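Local coordinates for protein uncharacterized conserved (Bdellovibrio bacteriovorus, PDB 7O21) that probably acts as a peptidoglycan LD-carboxypeptidase of the YkuD family, editing the cell wall and generating the curved shape of this predatory bacterium, at residues K184-H187 against D188-R191; I254-N258 against D259-V263. All coordinates share one frame; numbering follows the deposited sequence. Where two conformers were deposited one is given.

How the interactions relate
Both interactions are local. Interaction 1 is the first turns of helix 184-206 and is partly buried, its centre about 19 Å from the centre of the chain. Interaction 2 is the end of the hairpin of strands 246-257 and 260-270, mostly buried, its centre about 8 Å from that point. Residues 184-191 add two salt bridges, one less certain, to the helical backbone bonds. Residues 254-263 rely on strand pairing and apolar contacts, with polar groups at the turn. Their centres lie about 15 Å apart and their nearest atoms about 5 Å, without touching. L194, S195 and V198 of the same helix pack on I254, L261 and V263, and strand 30-32 meets both.

Interaction 1. Residues K184-H187 against D188-R191; sequences KSEH and DKRR
In E186, CG points away from the backbone N (chi1 -180°) and the chain then bends at chi2, which carries the carboxylate along the helix to R190. R190 instead sets CG beside the backbone N, opposite its carbonyl carbon (chi1 -63°), and runs extended from CG to NE. The pair is an i to i+4 salt bridge in the first turns of helix 184-206. E186 OE2 accepts from R190 NE at 2.9 Å, and the bond is nearly straight. The carboxylate uses its anti lone pair, and it meets the guanidinium at the edge, close to its plane. The two planes stand almost perpendicular, 87° apart. Beyond the pair, R190 touches A28, L31 and N180.

The backbone repeats the same i to i+4 spacing. D188 N donates to K184 O, K189 N to S185 O, R190 N to E186 O and R191 N to H187 O, all at 2.9 to 3.0 Å.

A second salt bridge, from D188 to R191, holds in the modelled conformer of D188 and is less certain, since that residue has two. There R191 NH2 lies 2.8 Å from D188 OD1, on the syn side but tilted out of the carboxylate plane. R191 NE adds a weak bond to the same oxygen. R191 NH1 has a further partner in Q32 OE1.

The K189 amine turns on to D193, with which it forms a salt bridge. H187 is buried. Its ring packs on L26, L31 and I63, and NE2 donates to the backbone O of L30. This ties the helix start to the N-terminal segment of the chain. On the R190 side, the aliphatic part of the arginine rests against the turn before it, with R190 CG 3.3 Å from E186 O.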
loop_
_atom_site.group_PDB
_atom_site.type_symbol
_atom_site.label_atom_id
_atom_site.label_comp_id
_atom_site.label_asym_id
_atom_site.label_seq_id
_atom_site.Cartn_x
_atom_site.Cartn_y
_atom_site.Cartn_z
ATOM N N LYS A 184 -6.252 -8.946 35.316
ATOM C CA LYS A 184 -5.605 -7.647 35.175
ATOM C C LYS A 184 -4.165 -7.702 35.668
ATOM O O LYS A 184 -3.279 -7.058 35.094
ATOM C CB LYS A 184 -6.386 -6.586 35.946
ATOM C CG LYS A 184 -7.529 -5.983 35.167
ATOM C CD LYS A 184 -8.370 -5.079 36.049
ATOM C CE LYS A 184 -9.747 -4.864 35.444
ATOM N NZ LYS A 184 -10.793 -5.673 36.124
ATOM N N SER A 185 -3.916 -8.454 36.744
ATOM C CA SER A 185 -2.545 -8.647 37.225
ATOM C C SER A 185 -1.668 -9.319 36.182
ATOM O O SER A 185 -0.542 -8.873 35.919
ATOM C CB SER A 185 -2.525 -9.479 38.509
ATOM O OG SER A 185 -1.317 -9.253 39.202
ATOM N N GLU A 186 -2.140 -10.437 35.632
ATOM C CA GLU A 186 -1.380 -11.131 34.603
ATOM C C GLU A 186 -1.192 -10.240 33.382
ATOM O O GLU A 186 -0.106 -10.200 32.792
ATOM C CB GLU A 186 -2.105 -12.414 34.202
ATOM C CG GLU A 186 -1.412 -13.236 33.141
ATOM C CD GLU A 186 0.010 -13.611 33.512
ATOM O OE1 GLU A 186 0.333 -13.662 34.721
ATOM O OE2 GLU A 186 0.805 -13.862 32.587
ATOM N N HIS A 187 -2.241 -9.500 33.002
ATOM C CA HIS A 187 -2.155 -8.614 31.838
ATOM C C HIS A 187 -1.096 -7.546 32.048
ATOM O O HIS A 187 -0.266 -7.291 31.164
ATOM C CB HIS A 187 -3.509 -7.953 31.571
ATOM C CG HIS A 187 -3.622 -7.359 30.203
ATOM N ND1 HIS A 187 -3.283 -6.053 29.926
ATOM C CD2 HIS A 187 -4.030 -7.903 29.033
ATOM C CE1 HIS A 187 -3.482 -5.815 28.641
ATOM N NE2 HIS A 187 -3.924 -6.924 28.076
ATOM N N ASP A 188 -1.102 -6.906 33.219
ATOM C CA ASP A 188 -0.113 -5.870 33.490
ATOM C C ASP A 188 1.295 -6.445 33.525
ATOM O O ASP A 188 2.251 -5.793 33.085
ATOM C CB ASP A 188 -0.423 -5.141 34.794
ATOM C CG ASP A 188 0.491 -3.962 35.014
ATOM O OD1 ASP A 188 0.352 -2.963 34.278
ATOM O OD2 ASP A 188 1.364 -4.038 35.904
ATOM N N LYS A 189 1.447 -7.661 34.046
ATOM C CA LYS A 189 2.760 -8.291 34.056
ATOM C C LYS A 189 3.269 -8.476 32.635
ATOM O O LYS A 189 4.410 -8.127 32.321
ATOM C CB LYS A 189 2.689 -9.625 34.804
ATOM C CG LYS A 189 4.032 -10.317 34.975
ATOM C CD LYS A 189 4.244 -11.382 33.911
ATOM C CE LYS A 189 5.575 -12.106 34.102
ATOM N NZ LYS A 189 6.719 -11.171 34.328
ATOM N N ARG A 190 2.420 -9.015 31.757
ATOM C CA ARG A 190 2.799 -9.193 30.358
ATOM C C ARG A 190 3.106 -7.862 29.688
ATOM O O ARG A 190 4.074 -7.757 28.921
ATOM C CB ARG A 190 1.689 -9.924 29.609
ATOM C CG ARG A 190 1.438 -11.319 30.135
ATOM C CD ARG A 190 0.557 -12.107 29.200
ATOM N NE ARG A 190 0.199 -13.395 29.778
ATOM C CZ ARG A 190 -0.232 -14.432 29.071
ATOM N NH1 ARG A 190 -0.355 -14.334 27.751
ATOM N NH2 ARG A 190 -0.542 -15.562 29.685
ATOM N N ARG A 191 2.289 -6.840 29.952
ATOM C CA ARG A 191 2.550 -5.527 29.372
ATOM C C ARG A 191 3.911 -4.998 29.809
ATOM O O ARG A 191 4.687 -4.503 28.986
ATOM C CB ARG A 191 1.434 -4.549 29.745
ATOM C CG ARG A 191 1.556 -3.178 29.084
ATOM C CD ARG A 191 0.587 -2.146 29.674
ATOM N NE ARG A 191 0.803 -1.940 31.107
ATOM C CZ ARG A 191 1.813 -1.244 31.618
ATOM N NH1 ARG A 191 2.703 -0.672 30.815
ATOM N NH2 ARG A 191 1.934 -1.120 32.931
#

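Interaction 2. Residues I254-N258 against D259-V263; sequences IVQHN and DQLLV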
loop_
_atom_site.group_PDB
_atom_site.type_symbol
_atom_site.label_atom_id
_atom_site.label_comp_id
_atom_site.label_asym_id
_atom_site.label_seq_id
_atom_site.Cartn_x
_atom_site.Cartn_y
_atom_site.Cartn_z
ATOM N N ILE A 254 1.224 -2.153 21.556
ATOM C CA ILE A 254 1.918 -3.434 21.697
ATOM C C ILE A 254 0.885 -4.539 21.537
ATOM O O ILE A 254 -0.080 -4.609 22.312
ATOM C CB ILE A 254 2.629 -3.587 23.051
ATOM C CG1 ILE A 254 3.558 -2.399 23.288
ATOM C CG2 ILE A 254 3.412 -4.918 23.084
ATOM C CD1 ILE A 254 4.230 -2.395 24.674
ATOM N N VAL A 255 1.069 -5.377 20.518
ATOM C CA VAL A 255 0.243 -6.559 20.296
ATOM C C VAL A 255 1.174 -7.761 20.192
ATOM O O VAL A 255 2.147 -7.739 19.431
ATOM C CB VAL A 255 -0.602 -6.429 19.020
ATOM C CG1 VAL A 255 -1.464 -7.666 18.825
ATOM C CG2 VAL A 255 -1.494 -5.209 19.127
ATOM N N GLN A 256 0.857 -8.817 20.940
ATOM C CA GLN A 256 1.638 -10.049 20.904
ATOM C C GLN A 256 0.661 -11.204 20.788
ATOM O O GLN A 256 -0.111 -11.457 21.714
ATOM C CB GLN A 256 2.486 -10.191 22.166
ATOM C CG GLN A 256 3.705 -11.082 21.969
ATOM C CD GLN A 256 3.352 -12.552 21.858
ATOM O OE1 GLN A 256 3.507 -13.178 20.793
ATOM N NE2 GLN A 256 2.881 -13.119 22.961
ATOM N N HIS A 257 0.687 -11.896 19.656
ATOM C CA HIS A 257 -0.229 -12.996 19.404
ATOM C C HIS A 257 0.494 -14.095 18.636
ATOM O O HIS A 257 1.183 -13.816 17.652
ATOM C CB HIS A 257 -1.456 -12.494 18.630
ATOM C CG HIS A 257 -2.471 -13.552 18.361
ATOM N ND1 HIS A 257 -2.645 -14.113 17.115
ATOM C CD2 HIS A 257 -3.353 -14.163 19.180
ATOM C CE1 HIS A 257 -3.605 -15.016 17.175
ATOM N NE2 HIS A 257 -4.041 -15.078 18.420
ATOM N N ASN A 258 0.331 -15.346 19.081
ATOM C CA ASN A 258 0.987 -16.508 18.445
ATOM C C ASN A 258 2.489 -16.230 18.409
ATOM O O ASN A 258 3.089 -15.932 19.452
ATOM C CB ASN A 258 0.355 -16.824 17.093
ATOM C CG ASN A 258 -0.990 -17.519 17.213
ATOM O OD1 ASN A 258 -1.302 -18.095 18.245
ATOM N ND2 ASN A 258 -1.780 -17.472 16.145
ATOM N N ASP A 259 3.128 -16.297 17.253
ATOM C CA ASP A 259 4.558 -16.065 17.144
ATOM C C ASP A 259 4.920 -14.595 16.976
ATOM O O ASP A 259 6.110 -14.273 16.942
ATOM C CB ASP A 259 5.099 -16.855 15.945
ATOM C CG ASP A 259 4.356 -16.536 14.635
ATOM O OD1 ASP A 259 3.117 -16.294 14.653
ATOM O OD2 ASP A 259 5.016 -16.532 13.568
ATOM N N GLN A 260 3.943 -13.700 16.896
ATOM C CA GLN A 260 4.151 -12.344 16.387
ATOM C C GLN A 260 4.156 -11.301 17.500
ATOM O O GLN A 260 3.429 -11.415 18.496
ATOM C CB GLN A 260 3.025 -11.988 15.412
ATOM C CG GLN A 260 3.071 -12.787 14.124
ATOM C CD GLN A 260 1.859 -12.562 13.259
ATOM O OE1 GLN A 260 0.976 -11.751 13.587
ATOM N NE2 GLN A 260 1.782 -13.296 12.160
ATOM N N LEU A 261 4.991 -10.276 17.310
ATOM C CA LEU A 261 5.004 -9.085 18.150
ATOM C C LEU A 261 5.007 -7.876 17.232
ATOM O O LEU A 261 5.828 -7.796 16.316
ATOM C CB LEU A 261 6.248 -9.038 19.050
ATOM C CG LEU A 261 6.478 -7.761 19.873
ATOM C CD1 LEU A 261 5.389 -7.566 20.910
ATOM C CD2 LEU A 261 7.846 -7.778 20.540
ATOM N N LEU A 262 4.071 -6.949 17.468
ATOM C CA LEU A 262 3.990 -5.705 16.711
ATOM C C LEU A 262 4.029 -4.561 17.712
ATOM O O LEU A 262 3.253 -4.549 18.679
ATOM C CB LEU A 262 2.688 -5.659 15.904
ATOM C CG LEU A 262 2.447 -4.575 14.847
ATOM C CD1 LEU A 262 2.122 -3.228 15.475
ATOM C CD2 LEU A 262 3.563 -4.460 13.853
ATOM N N VAL A 263 4.944 -3.619 17.494
ATOM C CA VAL A 263 5.069 -2.417 18.309
ATOM C C VAL A 263 5.020 -1.223 17.368
ATOM O O VAL A 263 5.730 -1.200 16.361
ATOM C CB VAL A 263 6.387 -2.420 19.110
ATOM C CG1 VAL A 263 6.527 -1.159 19.919
ATOM C CG2 VAL A 263 6.424 -3.634 20.040
HETATM O O HOH W 1 -1.098 -13.032 14.973
#
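Backbone bonds join V255 to L262 and H257 to Q260. V255 N donates to L262 O at 3.0 Å, and L262 N returns a bond to V255 O at 2.9 Å. Both are close to straight. Nearer the turn, H257 N reaches Q260 O with a more bent angle of 146°. The return bond, Q260 N to H257 O at 2.9 Å, comes from above the carbonyl plane. Weak CA-H...O contacts from Q256 and L261, and from I254 past the V255-L262 pair, add to them.

This is a two-residue antiparallel beta hairpin closed by a type II' turn from H257 to Q260. N258 holds the positive phi (55°) that such a turn needs at its first corner. The hairpin joins strands 246-257 and 260-270 in the sheet of the NTF2-like domain. Strands 30-32 and 275-287 flank it.

Apolar contacts lie on the face of I254, Q256, L261 and V263. I254 CG2 meets L261 CD1 at 4.0 Å, the two side chains lying side by side and pointing the same way. The Q256 and L261 side chains cross at about a right angle, with Q256 CG 4.0 Å from L261 CD1. L194 of helix 184-206 packs against I254 and L261.

Polar and ring contacts gather near the turn. N258 CG lies 3.5 Å above one face of the H257 ring, toward its rim. The ring also stacks with F176. At the ring edge, in plane, a water bonds to H257 ND1 and donates to Q260 OE1 at 2.8 Å.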